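Local coordinates for protein dehydrogenase (Sinorhizobium meliloti, PDB 3UOE) that probably acts as an oxidoreductase of the malate/L-lactate dehydrogenase (LDH2/MDH2) family, whose members typically reduce 2-oxo acids or related imines with a nicotinamide cofactor, at residues A[173-178]-A[238-243]; A[197-202]-A[242-247]. All blocks are in the same frame, centred on the assembly; numbering follows the deposited sequence.

Interaction 1. Residues A[173-178]-A[238-243]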
ATOM      1  N   THR A 173     -19.746   8.402   7.851  1.00  8.98           N
ATOM      2  CA  THR A 173     -19.629   8.410   9.301  1.00 10.04           C
ATOM      3  C   THR A 173     -19.987   7.077   9.940  1.00 11.05           C
ATOM      4  O   THR A 173     -20.116   6.989  11.164  1.00 12.91           O
ATOM      5  CB  THR A 173     -20.504   9.514   9.937  1.00 12.17           C
ATOM      6  OG1 THR A 173     -21.881   9.295   9.602  1.00  9.53           O
ATOM      7  CG2 THR A 173     -20.066  10.899   9.450  1.00 10.45           C
ATOM      8  N   GLN A 174     -20.156   6.051   9.114  1.00 10.39           N
ATOM      9  CA  GLN A 174     -20.463   4.707   9.600  1.00 10.54           C
ATOM     10  C   GLN A 174     -19.246   3.809   9.484  1.00  9.78           C
ATOM     11  O   GLN A 174     -18.498   3.889   8.509  1.00  8.52           O
ATOM     12  CB  GLN A 174     -21.599   4.083   8.795  1.00 10.24           C
ATOM     13  CG  GLN A 174     -22.945   4.654   9.091  1.00 13.96           C
ATOM     14  CD  GLN A 174     -24.042   3.908   8.373  1.00 16.56           C
ATOM     15  OE1 GLN A 174     -24.198   4.026   7.160  1.00 14.07           O
ATOM     16  NE2 GLN A 174     -24.819   3.135   9.124  1.00 22.44           N
ATOM     17  N   ALA A 175     -19.059   2.962  10.491  1.00  9.35           N
ATOM     18  CA  ALA A 175     -18.014   1.950  10.486  1.00  8.20           C
ATOM     19  C   ALA A 175     -18.308   0.901   9.413  1.00  8.92           C
ATOM     20  O   ALA A 175     -19.276   0.157   9.531  1.00  7.92           O
ATOM     21  CB  ALA A 175     -17.928   1.296  11.851  1.00  7.45           C
ATOM     22  N   LEU A 176     -17.466   0.827   8.381  1.00  9.45           N
ATOM     23  CA  LEU A 176     -17.729  -0.065   7.250  1.00  7.40           C
ATOM     24  C   LEU A 176     -16.470  -0.730   6.721  1.00  7.41           C
ATOM     25  O   LEU A 176     -16.531  -1.659   5.903  1.00  6.91           O
ATOM     26  CB  LEU A 176     -18.407   0.711   6.123  1.00  7.55           C
ATOM     27  CG  LEU A 176     -19.837   1.160   6.415  1.00 12.93           C
ATOM     28  CD1 LEU A 176     -20.289   2.243   5.431  1.00  9.90           C
ATOM     29  CD2 LEU A 176     -20.785  -0.036   6.411  1.00 10.75           C
ATOM     30  N   ILE A 177     -15.330  -0.248   7.198  1.00  6.60           N
ATOM     31  CA  ILE A 177     -14.028  -0.697   6.724  1.00  6.09           C
ATOM     32  C   ILE A 177     -13.191  -1.089   7.943  1.00  7.35           C
ATOM     33  O   ILE A 177     -13.364  -0.524   9.031  1.00  6.94           O
ATOM     34  CB  ILE A 177     -13.334   0.446   5.926  1.00  6.98           C
ATOM     35  CG1 ILE A 177     -14.223   0.890   4.753  1.00  7.59           C
ATOM     36  CG2 ILE A 177     -11.938   0.038   5.441  1.00  5.48           C
ATOM     37  CD1 ILE A 177     -13.858   2.260   4.176  1.00  7.50           C
ATOM     38  N   GLY A 178     -12.291  -2.053   7.773  1.00  5.87           N
ATOM     39  CA  GLY A 178     -11.441  -2.482   8.872  1.00  5.88           C
ATOM     40  C   GLY A 178     -10.285  -1.522   9.094  1.00  7.09           C
ATOM     41  O   GLY A 178     -10.078  -0.601   8.293  1.00  6.34           O
ATOM     42  N   ALA A 238     -18.197   2.639  20.081  1.00 12.56           N
ATOM     43  CA  ALA A 238     -19.424   2.238  19.417  1.00 17.52           C
ATOM     44  C   ALA A 238     -19.617   3.008  18.118  1.00 17.41           C
ATOM     45  O   ALA A 238     -20.652   2.869  17.455  1.00 17.63           O
ATOM     46  CB  ALA A 238     -20.619   2.449  20.347  1.00 14.93           C
ATOM     47  N   GLY A 239     -18.620   3.817  17.756  1.00 14.21           N
ATOM     48  CA  GLY A 239     -18.725   4.682  16.594  1.00 12.47           C
ATOM     49  C   GLY A 239     -17.882   4.236  15.413  1.00 12.15           C
ATOM     50  O   GLY A 239     -17.907   3.072  15.024  1.00 12.42           O
ATOM     51  N   ALA A 240     -17.131   5.174  14.843  1.00 11.12           N
ATOM     52  CA  ALA A 240     -16.274   4.883  13.705  1.00  9.78           C
ATOM     53  C   ALA A 240     -15.031   5.771  13.698  1.00  9.58           C
ATOM     54  O   ALA A 240     -15.076   6.945  14.073  1.00  9.28           O
ATOM     55  CB  ALA A 240     -17.049   5.001  12.381  1.00  7.55           C
ATOM     56  N   ILE A 241     -13.918   5.184  13.278  1.00  7.98           N
ATOM     57  CA  ILE A 241     -12.639   5.859  13.265  1.00  7.58           C
ATOM     58  C   ILE A 241     -12.423   6.412  11.872  1.00  7.51           C
ATOM     59  O   ILE A 241     -12.887   5.832  10.893  1.00  7.79           O
ATOM     60  CB  ILE A 241     -11.501   4.874  13.636  1.00  8.95           C
ATOM     61  CG1 ILE A 241     -11.692   4.354  15.065  1.00 10.65           C
ATOM     62  CG2 ILE A 241     -10.138   5.530  13.495  1.00  8.61           C
ATOM     63  CD1 ILE A 241     -10.830   3.139  15.412  1.00 10.05           C
ATOM     64  N   ALA A 242     -11.736   7.545  11.785  1.00  8.63           N
ATOM     65  CA  ALA A 242     -11.416   8.145  10.494  1.00  8.77           C
ATOM     66  C   ALA A 242     -10.233   7.431   9.841  1.00  8.89           C
ATOM     67  O   ALA A 242      -9.398   6.843  10.529  1.00  9.12           O
ATOM     68  CB  ALA A 242     -11.118   9.633  10.656  1.00  8.39           C
ATOM     69  N   PRO A 243     -10.175   7.459   8.505  1.00  7.43           N
ATOM     70  CA  PRO A 243      -8.995   6.987   7.780  1.00  9.31           C
ATOM     71  C   PRO A 243      -7.874   7.994   7.990  1.00 10.18           C
ATOM     72  O   PRO A 243      -8.155   9.156   8.262  1.00  9.61           O
ATOM     73  CB  PRO A 243      -9.446   7.059   6.318  1.00  8.31           C
ATOM     74  CG  PRO A 243     -10.473   8.180   6.326  1.00  9.96           C
ATOM     75  CD  PRO A 243     -11.240   7.899   7.588  1.00  9.41           C
TER

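Interaction 2. Residues A[197-202]-A[242-247]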
ATOM      1  N   LEU A 197       1.793   0.192   8.974  1.00 15.51           N
ATOM      2  CA  LEU A 197       0.860   1.275   9.229  1.00 16.06           C
ATOM      3  C   LEU A 197      -0.592   0.872   9.052  1.00 15.18           C
ATOM      4  O   LEU A 197      -0.957   0.197   8.091  1.00 13.82           O
ATOM      5  CB  LEU A 197       1.184   2.447   8.320  1.00 15.95           C
ATOM      6  CG  LEU A 197       1.031   2.106   6.848  1.00 14.78           C
ATOM      7  CD1 LEU A 197      -0.197   2.792   6.297  1.00 13.82           C
ATOM      8  CD2 LEU A 197       2.266   2.557   6.109  1.00 15.10           C
ATOM      9  N   ALA A 198      -1.415   1.285  10.006  1.00 16.65           N
ATOM     10  CA  ALA A 198      -2.851   1.166   9.871  1.00 12.99           C
ATOM     11  C   ALA A 198      -3.297   2.236   8.896  1.00 12.73           C
ATOM     12  O   ALA A 198      -2.753   3.347   8.882  1.00 13.40           O
ATOM     13  CB  ALA A 198      -3.538   1.358  11.220  1.00 11.81           C
ATOM     14  N   THR A 199      -4.283   1.902   8.074  1.00  9.30           N
ATOM     15  CA  THR A 199      -4.854   2.880   7.166  1.00  9.04           C
ATOM     16  C   THR A 199      -5.913   3.712   7.882  1.00  9.72           C
ATOM     17  O   THR A 199      -6.471   4.652   7.308  1.00 10.08           O
ATOM     18  CB  THR A 199      -5.433   2.200   5.908  1.00  9.64           C
ATOM     19  OG1 THR A 199      -6.265   1.106   6.299  1.00  6.74           O
ATOM     20  CG2 THR A 199      -4.304   1.662   5.047  1.00  8.42           C
ATOM     21  N   SER A 200      -6.199   3.360   9.135  1.00  9.66           N
ATOM     22  CA  SER A 200      -7.014   4.220   9.985  1.00  9.72           C
ATOM     23  C   SER A 200      -6.100   5.236  10.673  1.00 11.36           C
ATOM     24  O   SER A 200      -4.893   5.024  10.779  1.00 12.33           O
ATOM     25  CB  SER A 200      -7.798   3.409  11.015  1.00  9.47           C
ATOM     26  OG  SER A 200      -6.932   2.623  11.816  1.00 12.56           O
ATOM     27  N   ILE A 201      -6.672   6.341  11.129  1.00  9.81           N
ATOM     28  CA  ILE A 201      -5.868   7.397  11.722  1.00 11.43           C
ATOM     29  C   ILE A 201      -5.340   6.963  13.089  1.00 13.10           C
ATOM     30  O   ILE A 201      -4.312   7.459  13.563  1.00 13.09           O
ATOM     31  CB  ILE A 201      -6.678   8.689  11.878  1.00 13.21           C
ATOM     32  CG1 ILE A 201      -5.754   9.856  12.232  1.00 13.10           C
ATOM     33  CG2 ILE A 201      -7.768   8.510  12.926  1.00 10.35           C
ATOM     34  CD1 ILE A 201      -6.467  11.182  12.276  1.00 12.81           C
ATOM     35  N   VAL A 202      -6.060   6.037  13.713  1.00 10.42           N
ATOM     36  CA  VAL A 202      -5.647   5.461  14.979  1.00 13.47           C
ATOM     37  C   VAL A 202      -6.187   4.038  15.071  1.00 14.99           C
ATOM     38  O   VAL A 202      -7.118   3.672  14.345  1.00 13.35           O
ATOM     39  CB  VAL A 202      -6.149   6.305  16.175  1.00 13.76           C
ATOM     40  CG1 VAL A 202      -7.647   6.139  16.371  1.00 11.42           C
ATOM     41  CG2 VAL A 202      -5.414   5.924  17.428  1.00 16.23           C
ATOM     42  N   ALA A 242     -11.736   7.545  11.785  1.00  8.63           N
ATOM     43  CA  ALA A 242     -11.416   8.145  10.494  1.00  8.77           C
ATOM     44  C   ALA A 242     -10.233   7.431   9.841  1.00  8.89           C
ATOM     45  O   ALA A 242      -9.398   6.843  10.529  1.00  9.12           O
ATOM     46  CB  ALA A 242     -11.118   9.633  10.656  1.00  8.39           C
ATOM     47  N   PRO A 243     -10.175   7.459   8.505  1.00  7.43           N
ATOM     48  CA  PRO A 243      -8.995   6.987   7.780  1.00  9.31           C
ATOM     49  C   PRO A 243      -7.874   7.994   7.990  1.00 10.18           C
ATOM     50  O   PRO A 243      -8.155   9.156   8.262  1.00  9.61           O
ATOM     51  CB  PRO A 243      -9.446   7.059   6.318  1.00  8.31           C
ATOM     52  CG  PRO A 243     -10.473   8.180   6.326  1.00  9.96           C
ATOM     53  CD  PRO A 243     -11.240   7.899   7.588  1.00  9.41           C
ATOM     54  N   PHE A 244      -6.624   7.569   7.866  1.00 11.18           N
ATOM     55  CA  PHE A 244      -5.530   8.535   7.863  1.00 12.31           C
ATOM     56  C   PHE A 244      -5.433   9.094   6.454  1.00 11.60           C
ATOM     57  O   PHE A 244      -5.925   8.479   5.512  1.00 11.53           O
ATOM     58  CB  PHE A 244      -4.208   7.870   8.241  1.00 11.98           C
ATOM     59  CG  PHE A 244      -3.394   7.452   7.061  1.00 11.02           C
ATOM     60  CD1 PHE A 244      -3.712   6.300   6.363  1.00 10.96           C
ATOM     61  CD2 PHE A 244      -2.312   8.220   6.641  1.00 11.72           C
ATOM     62  CE1 PHE A 244      -2.964   5.912   5.266  1.00 13.46           C
ATOM     63  CE2 PHE A 244      -1.561   7.843   5.551  1.00 12.11           C
ATOM     64  CZ  PHE A 244      -1.882   6.682   4.860  1.00 12.18           C
ATOM     65  N   GLY A 245      -4.818  10.262   6.309  1.00 13.01           N
ATOM     66  CA  GLY A 245      -4.541  10.811   4.995  1.00 11.26           C
ATOM     67  C   GLY A 245      -5.769  11.061   4.142  1.00 11.83           C
ATOM     68  O   GLY A 245      -5.692  11.023   2.921  1.00 10.85           O
ATOM     69  N   ASP A 246      -6.907  11.312   4.782  1.00 13.33           N
ATOM     70  CA  ASP A 246      -8.115  11.693   4.059  1.00 12.68           C
ATOM     71  C   ASP A 246      -8.495  10.704   2.940  1.00 11.55           C
ATOM     72  O   ASP A 246      -8.507   9.494   3.151  1.00 10.55           O
ATOM     73  CB  ASP A 246      -7.974  13.121   3.512  1.00 13.83           C
ATOM     74  CG  ASP A 246      -7.745  14.158   4.617  1.00 18.46           C
ATOM     75  OD1 ASP A 246      -8.441  14.106   5.659  1.00 18.39           O
ATOM     76  OD2 ASP A 246      -6.869  15.036   4.437  1.00 19.23           O
ATOM     77  N   ALA A 247      -8.808  11.219   1.754  1.00  9.60           N
ATOM     78  CA  ALA A 247      -9.333  10.377   0.683  1.00 11.61           C
ATOM     79  C   ALA A 247      -8.313   9.326   0.248  1.00 12.13           C
ATOM     80  O   ALA A 247      -8.673   8.236  -0.199  1.00 10.42           O
ATOM     81  CB  ALA A 247      -9.772  11.221  -0.504  1.00 10.22           C
TER

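Interaction 1. Residues A[173-178]-A[238-243]
The methyl group of A240 sits over the flat face of the peptide between Q174 and A175, almost above its nitrogen, with A240 CB 3.4 Å from A175 N. The carbonyl carbon of the same peptide lies slightly farther off, Q174 C to A240 CB measuring 3.8 Å. Beside this, the two alanine methyls pack side by side, A175 CB to A240 CB at 3.8 Å, while the methyl of A175 also rests against the carbonyl oxygen of the residue before A240, with A175 CB 3.6 Å from G239 O. The carbonyl oxygen of T173, two residues before A175, also borders the methyl of A240.

Each segment is positioned by partners of its own. A240 belongs to strand 240-241, one of the two outer strands of a small three-stranded sheet, and bonds through its backbone to V223, whereas L176 and I177 form a classic beta bulge facing V167. The CB of Q174 is directed away from A240, and CD lies anti to CA (chi2 -174°), extending the amide outward until OE1 accepts a hydrogen bond from R314 N of the second subunit; R314 NE of that subunit reaches T173 OG1.

With only 118 Å² buried, the contact is purely van der Waals: a small methyl lets strand and loop approach closely, while the polar ends of T173 and Q174 are engaged by R314 of the second subunit.

Interaction 2. Residues A[197-202]-A[242-247]
A single antiparallel beta bridge pairs S200 with P243, joining the loop that follows strand 193-197 to the segment leading into helix 246-264. Two backbone bonds flank the pair: F244 N donates to T199 O at 3.0 Å, and I201 N donates to A242 O at 2.8 Å. Both are nearly straight, 165° at the hydrogen, although the amide of F244 approaches from above the carbonyl plane of T199, 39° out of it. S200 and P243 thus form a non-hydrogen-bonded pair, a position that asks no N-H of the proline.

T199 O has further company. P243 CA lies 3.5 Å from T199 O in a CA-H...O contact, and the ring of F244 presents its edge to the same oxygen, which lies in the ring plane with F244 CD1 to T199 O at 3.3 Å. Farther along the ring, F244 CE1 meets L197 CD1 at 4.3 Å. At the other end of the bridge the branched methyl of I201 is tucked beside the second acceptor, I201 CG2 to A242 O being 3.3 Å, and reaches the methyl of A242.

S200 sends its hydroxyl forward along its own segment: OG stands between the backbone N and the carbonyl carbon (chi1 57°), where it donates to V202 O. T199 OG1 is hydrogen-bonded to N180 O, fixing that side chain from the neighbouring loop. K248 of the second subunit packs on L197 and F244 and gives its NZ to A198 O.

The two amides and two carbonyls that flank the bridge satisfy one another, and the aromatic edge, with its slightly positive hydrogens, probably adds a weak electrostatic attraction to the carbonyl of T199.

From the N terminus, the chain passes 173-178, runs through strands 182-186 and 193-197, and reaches 197-202 before helix 204-213. After that helix, the first two strands of the small sheet and helix 233-237, it arrives at 238-243, which supplies the third strand and where interaction 1 closes its loop; a few residues later interaction 2 closes the second. The two loops cross, since 197-202 lies inside the first and 242-247 largely beyond it. I241 bridges the contacts: I241 CG2 packs on I201 CG2 at 3.8 Å and touches S200. Together they tie the loop before strand 182-186, the end of outer strand 193-197, the three-stranded sheet and the start of helix 246-264, with the second subunit adjoining both.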